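PDB 2IN3: hypothetical protein from Nitrosomonas europaea, which is a putative protein disulfide isomerase of the DsbA family, FrnE-like subfamily, and probably has thiol-disulfide oxidoreductase activity. Local coordinates for residues 180-191 with 201-212. Numbering follows the deposited sequence.
Sequences LVVESGTDRYLI and LRQLLDTWLQQH
Trp208 reaches from the helix to the hairpin and meets Tyr189 edge to face. Its indole edge is turned toward the phenol ring, the planes lie 69° apart, and NE1 stands 3.2 Å from Tyr189 CG. The indole takes this position because its chi1 of -170° sets CG opposite the backbone N. Val182 covers one indole face, where CG1 makes a CH-pi contact 3.6 Å from the centroid of the six-membered ring, 18° off its normal; the small methyl of a valine suits so close an approach. Ser184 CB packs at the indole edge. His212, just past the helix, completes the aromatic cluster; its CE1 lies 3.2 Å from Tyr189 OH, and its CB packs on the indole face opposite Val182. Without the phenol ring, as with an alanine here, the indole N-H edge would probably lose the face it meets, and His212 one of its ring contacts.

In this thioredoxin-type domain, the C-terminal helix 198-211 packs on the antiparallel hairpin 179-192, whose strand 187-192 is outermost in the sheet, and helix 19-35 also touches Leu205.

Further along, Ile191 adds aliphatic packing, its two branches reaching different helix residues: CG2 lies 3.7 Å from Leu204 CB and 4.0 Å from Leu205 CD2, CD1 4.2 Å from Trp208 CB.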
ATOM      1  N   LEU A 180       5.131   1.641  -9.454  1.00 43.65           N
ATOM      2  CA  LEU A 180       4.094   2.368 -10.171  1.00 43.66           C
ATOM      3  C   LEU A 180       4.093   1.859 -11.595  1.00 43.40           C
ATOM      4  O   LEU A 180       5.161   1.768 -12.235  1.00 43.02           O
ATOM      5  CB  LEU A 180       4.391   3.877 -10.155  1.00 43.63           C
ATOM      6  CG  LEU A 180       4.058   4.603  -8.831  1.00 44.02           C
ATOM      7  CD1 LEU A 180       4.530   6.040  -8.923  1.00 45.12           C
ATOM      8  CD2 LEU A 180       2.587   4.602  -8.506  1.00 45.78           C
ATOM      9  N   VAL A 181       2.904   1.537 -12.077  1.00 42.78           N
ATOM     10  CA  VAL A 181       2.701   1.029 -13.435  1.00 44.17           C
ATOM     11  C   VAL A 181       1.534   1.768 -14.066  1.00 44.11           C
ATOM     12  O   VAL A 181       0.449   1.855 -13.466  1.00 44.26           O
ATOM     13  CB  VAL A 181       2.386  -0.509 -13.441  1.00 44.04           C
ATOM     14  CG1 VAL A 181       1.947  -0.972 -14.850  1.00 45.16           C
ATOM     15  CG2 VAL A 181       3.593  -1.299 -12.993  1.00 44.65           C
ATOM     16  N   VAL A 182       1.750   2.282 -15.277  1.00 44.47           N
ATOM     17  CA  VAL A 182       0.646   2.798 -16.082  1.00 45.00           C
ATOM     18  C   VAL A 182       0.074   1.705 -16.993  1.00 45.11           C
ATOM     19  O   VAL A 182       0.797   1.005 -17.701  1.00 45.49           O
ATOM     20  CB  VAL A 182       1.041   4.043 -16.928  1.00 44.20           C
ATOM     21  CG1 VAL A 182      -0.167   4.531 -17.737  1.00 44.62           C
ATOM     22  CG2 VAL A 182       1.551   5.179 -16.030  1.00 45.19           C
ATOM     23  N   GLU A 183      -1.237   1.548 -16.937  1.00 45.97           N
ATOM     24  CA  GLU A 183      -1.926   0.612 -17.796  1.00 47.55           C
ATOM     25  C   GLU A 183      -2.841   1.437 -18.673  1.00 47.64           C
ATOM     26  O   GLU A 183      -3.723   2.161 -18.185  1.00 47.35           O
ATOM     27  CB  GLU A 183      -2.718  -0.396 -16.961  1.00 47.88           C
ATOM     28  CG  GLU A 183      -3.424  -1.443 -17.781  1.00 50.93           C
ATOM     29  CD  GLU A 183      -3.837  -2.647 -16.961  1.00 54.13           C
ATOM     30  OE1 GLU A 183      -4.455  -2.469 -15.879  1.00 53.15           O
ATOM     31  OE2 GLU A 183      -3.544  -3.778 -17.420  1.00 55.71           O
ATOM     32  N   SER A 184      -2.605   1.341 -19.970  1.00 48.61           N
ATOM     33  CA  SER A 184      -3.391   2.074 -20.931  1.00 49.77           C
ATOM     34  C   SER A 184      -3.799   1.102 -22.039  1.00 50.38           C
ATOM     35  O   SER A 184      -2.955   0.622 -22.811  1.00 50.11           O
ATOM     36  CB  SER A 184      -2.597   3.257 -21.483  1.00 49.88           C
ATOM     37  OG  SER A 184      -3.363   3.929 -22.460  1.00 49.74           O
ATOM     38  N   GLY A 185      -5.093   0.786 -22.069  1.00 50.91           N
ATOM     39  CA  GLY A 185      -5.644  -0.148 -23.050  1.00 52.72           C
ATOM     40  C   GLY A 185      -5.019  -1.499 -22.795  1.00 53.45           C
ATOM     41  O   GLY A 185      -5.072  -2.014 -21.681  1.00 53.96           O
ATOM     42  N   THR A 186      -4.369  -2.024 -23.821  1.00 53.85           N
ATOM     43  CA  THR A 186      -3.692  -3.318 -23.766  1.00 54.66           C
ATOM     44  C   THR A 186      -2.281  -3.246 -23.142  1.00 54.55           C
ATOM     45  O   THR A 186      -1.698  -4.282 -22.794  1.00 55.49           O
ATOM     46  CB  THR A 186      -3.697  -3.949 -25.202  1.00 54.77           C
ATOM     47  OG1 THR A 186      -4.896  -4.715 -25.367  1.00 56.26           O
ATOM     48  CG2 THR A 186      -2.475  -4.841 -25.495  1.00 55.07           C
ATOM     49  N   ASP A 187      -1.764  -2.027 -22.962  1.00 53.41           N
ATOM     50  CA  ASP A 187      -0.345  -1.818 -22.677  1.00 52.12           C
ATOM     51  C   ASP A 187      -0.085  -1.476 -21.215  1.00 51.03           C
ATOM     52  O   ASP A 187      -0.907  -0.841 -20.566  1.00 49.94           O
ATOM     53  CB  ASP A 187       0.208  -0.704 -23.567  1.00 52.09           C
ATOM     54  CG  ASP A 187       0.059  -1.009 -25.047  1.00 54.23           C
ATOM     55  OD1 ASP A 187       0.618  -2.029 -25.509  1.00 53.88           O
ATOM     56  OD2 ASP A 187      -0.623  -0.227 -25.746  1.00 54.97           O
ATOM     57  N   ARG A 188       1.059  -1.931 -20.711  1.00 49.99           N
ATOM     58  CA  ARG A 188       1.511  -1.571 -19.386  1.00 49.97           C
ATOM     59  C   ARG A 188       2.923  -1.045 -19.452  1.00 48.62           C
ATOM     60  O   ARG A 188       3.742  -1.546 -20.208  1.00 47.99           O
ATOM     61  CB  ARG A 188       1.445  -2.754 -18.418  1.00 50.55           C
ATOM     62  CG  ARG A 188       0.054  -3.289 -18.175  1.00 53.66           C
ATOM     63  CD  ARG A 188       0.117  -4.555 -17.345  1.00 57.94           C
ATOM     64  NE  ARG A 188       1.204  -5.466 -17.737  1.00 59.81           N
ATOM     65  CZ  ARG A 188       1.041  -6.591 -18.434  1.00 62.23           C
ATOM     66  NH1 ARG A 188      -0.170  -6.969 -18.835  1.00 64.31           N
ATOM     67  NH2 ARG A 188       2.093  -7.346 -18.725  1.00 61.46           N
ATOM     68  N   TYR A 189       3.190  -0.037 -18.629  1.00 47.22           N
ATOM     69  CA  TYR A 189       4.448   0.680 -18.626  1.00 46.30           C
ATOM     70  C   TYR A 189       4.927   0.799 -17.197  1.00 46.78           C
ATOM     71  O   TYR A 189       4.219   1.336 -16.345  1.00 45.22           O
ATOM     72  CB  TYR A 189       4.245   2.080 -19.193  1.00 45.82           C
ATOM     73  CG  TYR A 189       3.639   2.106 -20.565  1.00 45.13           C
ATOM     74  CD1 TYR A 189       4.453   2.189 -21.690  1.00 45.39           C
ATOM     75  CD2 TYR A 189       2.257   2.074 -20.747  1.00 43.46           C
ATOM     76  CE1 TYR A 189       3.918   2.214 -22.948  1.00 45.96           C
ATOM     77  CE2 TYR A 189       1.709   2.109 -22.017  1.00 45.26           C
ATOM     78  CZ  TYR A 189       2.551   2.177 -23.113  1.00 45.43           C
ATOM     79  OH  TYR A 189       2.050   2.205 -24.401  1.00 46.39           O
ATOM     80  N   LEU A 190       6.126   0.305 -16.933  1.00 47.73           N
ATOM     81  CA  LEU A 190       6.680   0.398 -15.595  1.00 49.44           C
ATOM     82  C   LEU A 190       7.241   1.794 -15.406  1.00 50.16           C
ATOM     83  O   LEU A 190       8.095   2.229 -16.191  1.00 51.19           O
ATOM     84  CB  LEU A 190       7.766  -0.669 -15.410  1.00 49.71           C
ATOM     85  CG  LEU A 190       8.454  -0.812 -14.057  1.00 50.33           C
ATOM     86  CD1 LEU A 190       7.446  -1.147 -12.963  1.00 52.51           C
ATOM     87  CD2 LEU A 190       9.561  -1.870 -14.173  1.00 50.51           C
ATOM     88  N   ILE A 191       6.745   2.514 -14.400  1.00 49.87           N
ATOM     89  CA  ILE A 191       7.238   3.872 -14.093  1.00 50.50           C
ATOM     90  C   ILE A 191       8.408   3.833 -13.103  1.00 50.74           C
ATOM     91  O   ILE A 191       9.479   4.367 -13.405  1.00 51.58           O
ATOM     92  CB  ILE A 191       6.105   4.826 -13.591  1.00 50.19           C
ATOM     93  CG1 ILE A 191       4.961   4.930 -14.607  1.00 50.22           C
ATOM     94  CG2 ILE A 191       6.639   6.241 -13.270  1.00 51.62           C
ATOM     95  CD1 ILE A 191       5.340   5.555 -15.972  1.00 52.80           C
ATOM     96  N   LEU A 201       9.620  11.447 -10.087  0.50 44.12           N
ATOM     97  CA  LEU A 201       8.397  10.825 -10.578  0.50 44.43           C
ATOM     98  C   LEU A 201       7.573  11.791 -11.417  0.50 43.54           C
ATOM     99  O   LEU A 201       6.909  11.373 -12.366  0.50 43.51           O
ATOM    100  CB  LEU A 201       7.598  10.243  -9.431  0.50 44.87           C
ATOM    101  CG  LEU A 201       8.510   9.274  -8.669  0.50 45.91           C
ATOM    102  CD1 LEU A 201       8.057   9.192  -7.263  0.50 47.13           C
ATOM    103  CD2 LEU A 201       8.559   7.895  -9.320  0.50 48.23           C
ATOM    104  N   ARG A 202       7.661  13.080 -11.095  1.00 42.74           N
ATOM    105  CA  ARG A 202       7.095  14.116 -11.982  1.00 41.77           C
ATOM    106  C   ARG A 202       7.690  14.008 -13.390  1.00 41.17           C
ATOM    107  O   ARG A 202       6.960  14.002 -14.382  1.00 40.80           O
ATOM    108  CB  ARG A 202       7.316  15.484 -11.390  1.00 41.67           C
ATOM    109  CG  ARG A 202       6.230  15.864 -10.360  1.00 41.10           C
ATOM    110  CD  ARG A 202       6.682  17.014  -9.517  1.00 43.33           C
ATOM    111  NE  ARG A 202       5.661  17.379  -8.539  1.00 45.03           N
ATOM    112  CZ  ARG A 202       5.871  18.251  -7.560  1.00 47.47           C
ATOM    113  NH1 ARG A 202       7.036  18.880  -7.469  1.00 45.23           N
ATOM    114  NH2 ARG A 202       4.903  18.522  -6.692  1.00 48.75           N
ATOM    115  N   GLN A 203       9.019  13.912 -13.471  0.50 40.57           N
ATOM    116  CA  GLN A 203       9.695  13.720 -14.763  0.50 40.65           C
ATOM    117  C   GLN A 203       9.135  12.505 -15.515  0.50 40.14           C
ATOM    118  O   GLN A 203       8.778  12.601 -16.691  0.50 39.21           O
ATOM    119  CB  GLN A 203      11.220  13.567 -14.579  0.50 40.82           C
ATOM    120  CG  GLN A 203      12.026  13.513 -15.894  0.50 42.44           C
ATOM    121  CD  GLN A 203      12.284  12.096 -16.404  0.50 43.76           C
ATOM    122  OE1 GLN A 203      12.884  11.273 -15.711  0.50 46.03           O
ATOM    123  NE2 GLN A 203      11.853  11.820 -17.636  0.50 44.42           N
ATOM    124  N   LEU A 204       9.092  11.366 -14.827  1.00 39.79           N
ATOM    125  CA  LEU A 204       8.700  10.092 -15.443  1.00 40.60           C
ATOM    126  C   LEU A 204       7.249  10.147 -15.932  1.00 40.15           C
ATOM    127  O   LEU A 204       6.956   9.867 -17.105  1.00 40.18           O
ATOM    128  CB  LEU A 204       8.887   8.936 -14.437  1.00 40.88           C
ATOM    129  CG  LEU A 204      10.367   8.731 -14.073  1.00 44.02           C
ATOM    130  CD1 LEU A 204      10.531   7.747 -12.901  1.00 46.86           C
ATOM    131  CD2 LEU A 204      11.147   8.314 -15.294  1.00 45.45           C
ATOM    132  N   LEU A 205       6.364  10.610 -15.063  1.00 39.11           N
ATOM    133  CA  LEU A 205       4.946  10.764 -15.439  1.00 39.06           C
ATOM    134  C   LEU A 205       4.747  11.777 -16.554  1.00 39.02           C
ATOM    135  O   LEU A 205       3.987  11.521 -17.488  1.00 37.69           O
ATOM    136  CB  LEU A 205       4.077  11.100 -14.228  1.00 39.54           C
ATOM    137  CG  LEU A 205       4.119  10.002 -13.158  1.00 42.52           C
ATOM    138  CD1 LEU A 205       3.478  10.532 -11.852  1.00 44.68           C
ATOM    139  CD2 LEU A 205       3.451   8.706 -13.638  1.00 46.46           C
ATOM    140  N   ASP A 206       5.433  12.919 -16.452  1.00 38.63           N
ATOM    141  CA  ASP A 206       5.324  13.956 -17.473  1.00 38.27           C
ATOM    142  C   ASP A 206       5.693  13.404 -18.856  1.00 38.24           C
ATOM    143  O   ASP A 206       5.013  13.672 -19.842  1.00 37.88           O
ATOM    144  CB  ASP A 206       6.222  15.142 -17.117  1.00 38.22           C
ATOM    145  CG  ASP A 206       5.672  15.991 -15.954  1.00 39.49           C
ATOM    146  OD1 ASP A 206       4.502  15.801 -15.541  1.00 36.86           O
ATOM    147  OD2 ASP A 206       6.411  16.898 -15.491  1.00 39.06           O
ATOM    148  N   THR A 207       6.800  12.658 -18.916  1.00 38.42           N
ATOM    149  CA  THR A 207       7.291  12.081 -20.177  1.00 38.48           C
ATOM    150  C   THR A 207       6.326  11.023 -20.705  1.00 38.53           C
ATOM    151  O   THR A 207       6.023  10.991 -21.908  1.00 37.77           O
ATOM    152  CB  THR A 207       8.735  11.507 -19.980  1.00 39.38           C
ATOM    153  OG1 THR A 207       9.610  12.589 -19.665  1.00 39.95           O
ATOM    154  CG2 THR A 207       9.244  10.810 -21.244  1.00 40.39           C
ATOM    155  N   TRP A 208       5.822  10.176 -19.812  1.00 38.71           N
ATOM    156  CA  TRP A 208       4.820   9.178 -20.207  1.00 38.79           C
ATOM    157  C   TRP A 208       3.613   9.870 -20.857  1.00 38.73           C
ATOM    158  O   TRP A 208       3.233   9.524 -21.980  1.00 38.89           O
ATOM    159  CB  TRP A 208       4.383   8.246 -19.035  1.00 38.97           C
ATOM    160  CG  TRP A 208       3.551   7.119 -19.610  1.00 39.52           C
ATOM    161  CD1 TRP A 208       4.016   5.921 -20.091  1.00 40.95           C
ATOM    162  CD2 TRP A 208       2.143   7.145 -19.900  1.00 38.83           C
ATOM    163  NE1 TRP A 208       2.974   5.185 -20.610  1.00 41.27           N
ATOM    164  CE2 TRP A 208       1.819   5.914 -20.518  1.00 40.24           C
ATOM    165  CE3 TRP A 208       1.125   8.084 -19.690  1.00 38.41           C
ATOM    166  CZ2 TRP A 208       0.513   5.597 -20.942  1.00 40.95           C
ATOM    167  CZ3 TRP A 208      -0.181   7.764 -20.095  1.00 38.75           C
ATOM    168  CH2 TRP A 208      -0.470   6.529 -20.712  1.00 41.15           C
ATOM    169  N   LEU A 209       3.032  10.860 -20.173  1.00 38.78           N
ATOM    170  CA  LEU A 209       1.877  11.601 -20.734  1.00 39.75           C
ATOM    171  C   LEU A 209       2.180  12.350 -22.043  1.00 40.34           C
ATOM    172  O   LEU A 209       1.318  12.420 -22.916  1.00 40.52           O
ATOM    173  CB  LEU A 209       1.274  12.565 -19.695  1.00 40.22           C
ATOM    174  CG  LEU A 209       0.626  11.891 -18.476  1.00 40.53           C
ATOM    175  CD1 LEU A 209       0.625  12.837 -17.263  1.00 43.59           C
ATOM    176  CD2 LEU A 209      -0.775  11.328 -18.799  1.00 44.54           C
ATOM    177  N   GLN A 210       3.389  12.902 -22.165  1.00 40.97           N
ATOM    178  CA  GLN A 210       3.829  13.573 -23.403  1.00 42.47           C
ATOM    179  C   GLN A 210       3.936  12.577 -24.562  1.00 43.63           C
ATOM    180  O   GLN A 210       3.498  12.863 -25.668  1.00 43.44           O
ATOM    181  CB  GLN A 210       5.180  14.283 -23.201  1.00 41.91           C
ATOM    182  CG  GLN A 210       5.814  14.835 -24.511  1.00 43.12           C
ATOM    183  CD  GLN A 210       7.297  15.189 -24.377  1.00 43.97           C
ATOM    184  OE1 GLN A 210       7.899  15.048 -23.310  1.00 48.80           O
ATOM    185  NE2 GLN A 210       7.887  15.662 -25.470  1.00 46.50           N
ATOM    186  N   GLN A 211       4.516  11.407 -24.290  1.00 45.94           N
ATOM    187  CA  GLN A 211       4.723  10.373 -25.315  1.00 48.50           C
ATOM    188  C   GLN A 211       3.458   9.585 -25.622  1.00 49.71           C
ATOM    189  O   GLN A 211       3.325   9.003 -26.705  1.00 49.57           O
ATOM    190  CB  GLN A 211       5.825   9.404 -24.879  1.00 48.94           C
ATOM    191  CG  GLN A 211       7.200  10.034 -24.830  1.00 51.47           C
ATOM    192  CD  GLN A 211       8.238   9.146 -24.167  1.00 54.83           C
ATOM    193  OE1 GLN A 211       7.910   8.222 -23.411  1.00 58.19           O
ATOM    194  NE2 GLN A 211       9.510   9.438 -24.431  1.00 56.97           N
ATOM    195  N   HIS A 212       2.540   9.560 -24.662  1.00 51.66           N
ATOM    196  CA  HIS A 212       1.317   8.774 -24.765  1.00 53.58           C
ATOM    197  C   HIS A 212       0.104   9.668 -24.612  1.00 54.55           C
ATOM    198  O   HIS A 212      -0.441   9.839 -23.521  1.00 54.68           O
ATOM    199  CB  HIS A 212       1.324   7.623 -23.758  1.00 54.03           C
ATOM    200  CG  HIS A 212       2.463   6.675 -23.966  1.00 55.38           C
ATOM    201  ND1 HIS A 212       2.378   5.587 -24.810  1.00 56.46           N
ATOM    202  CD2 HIS A 212       3.732   6.686 -23.490  1.00 56.46           C
ATOM    203  CE1 HIS A 212       3.542   4.961 -24.831  1.00 57.38           C
ATOM    204  NE2 HIS A 212       4.381   5.606 -24.037  1.00 57.30           N
TER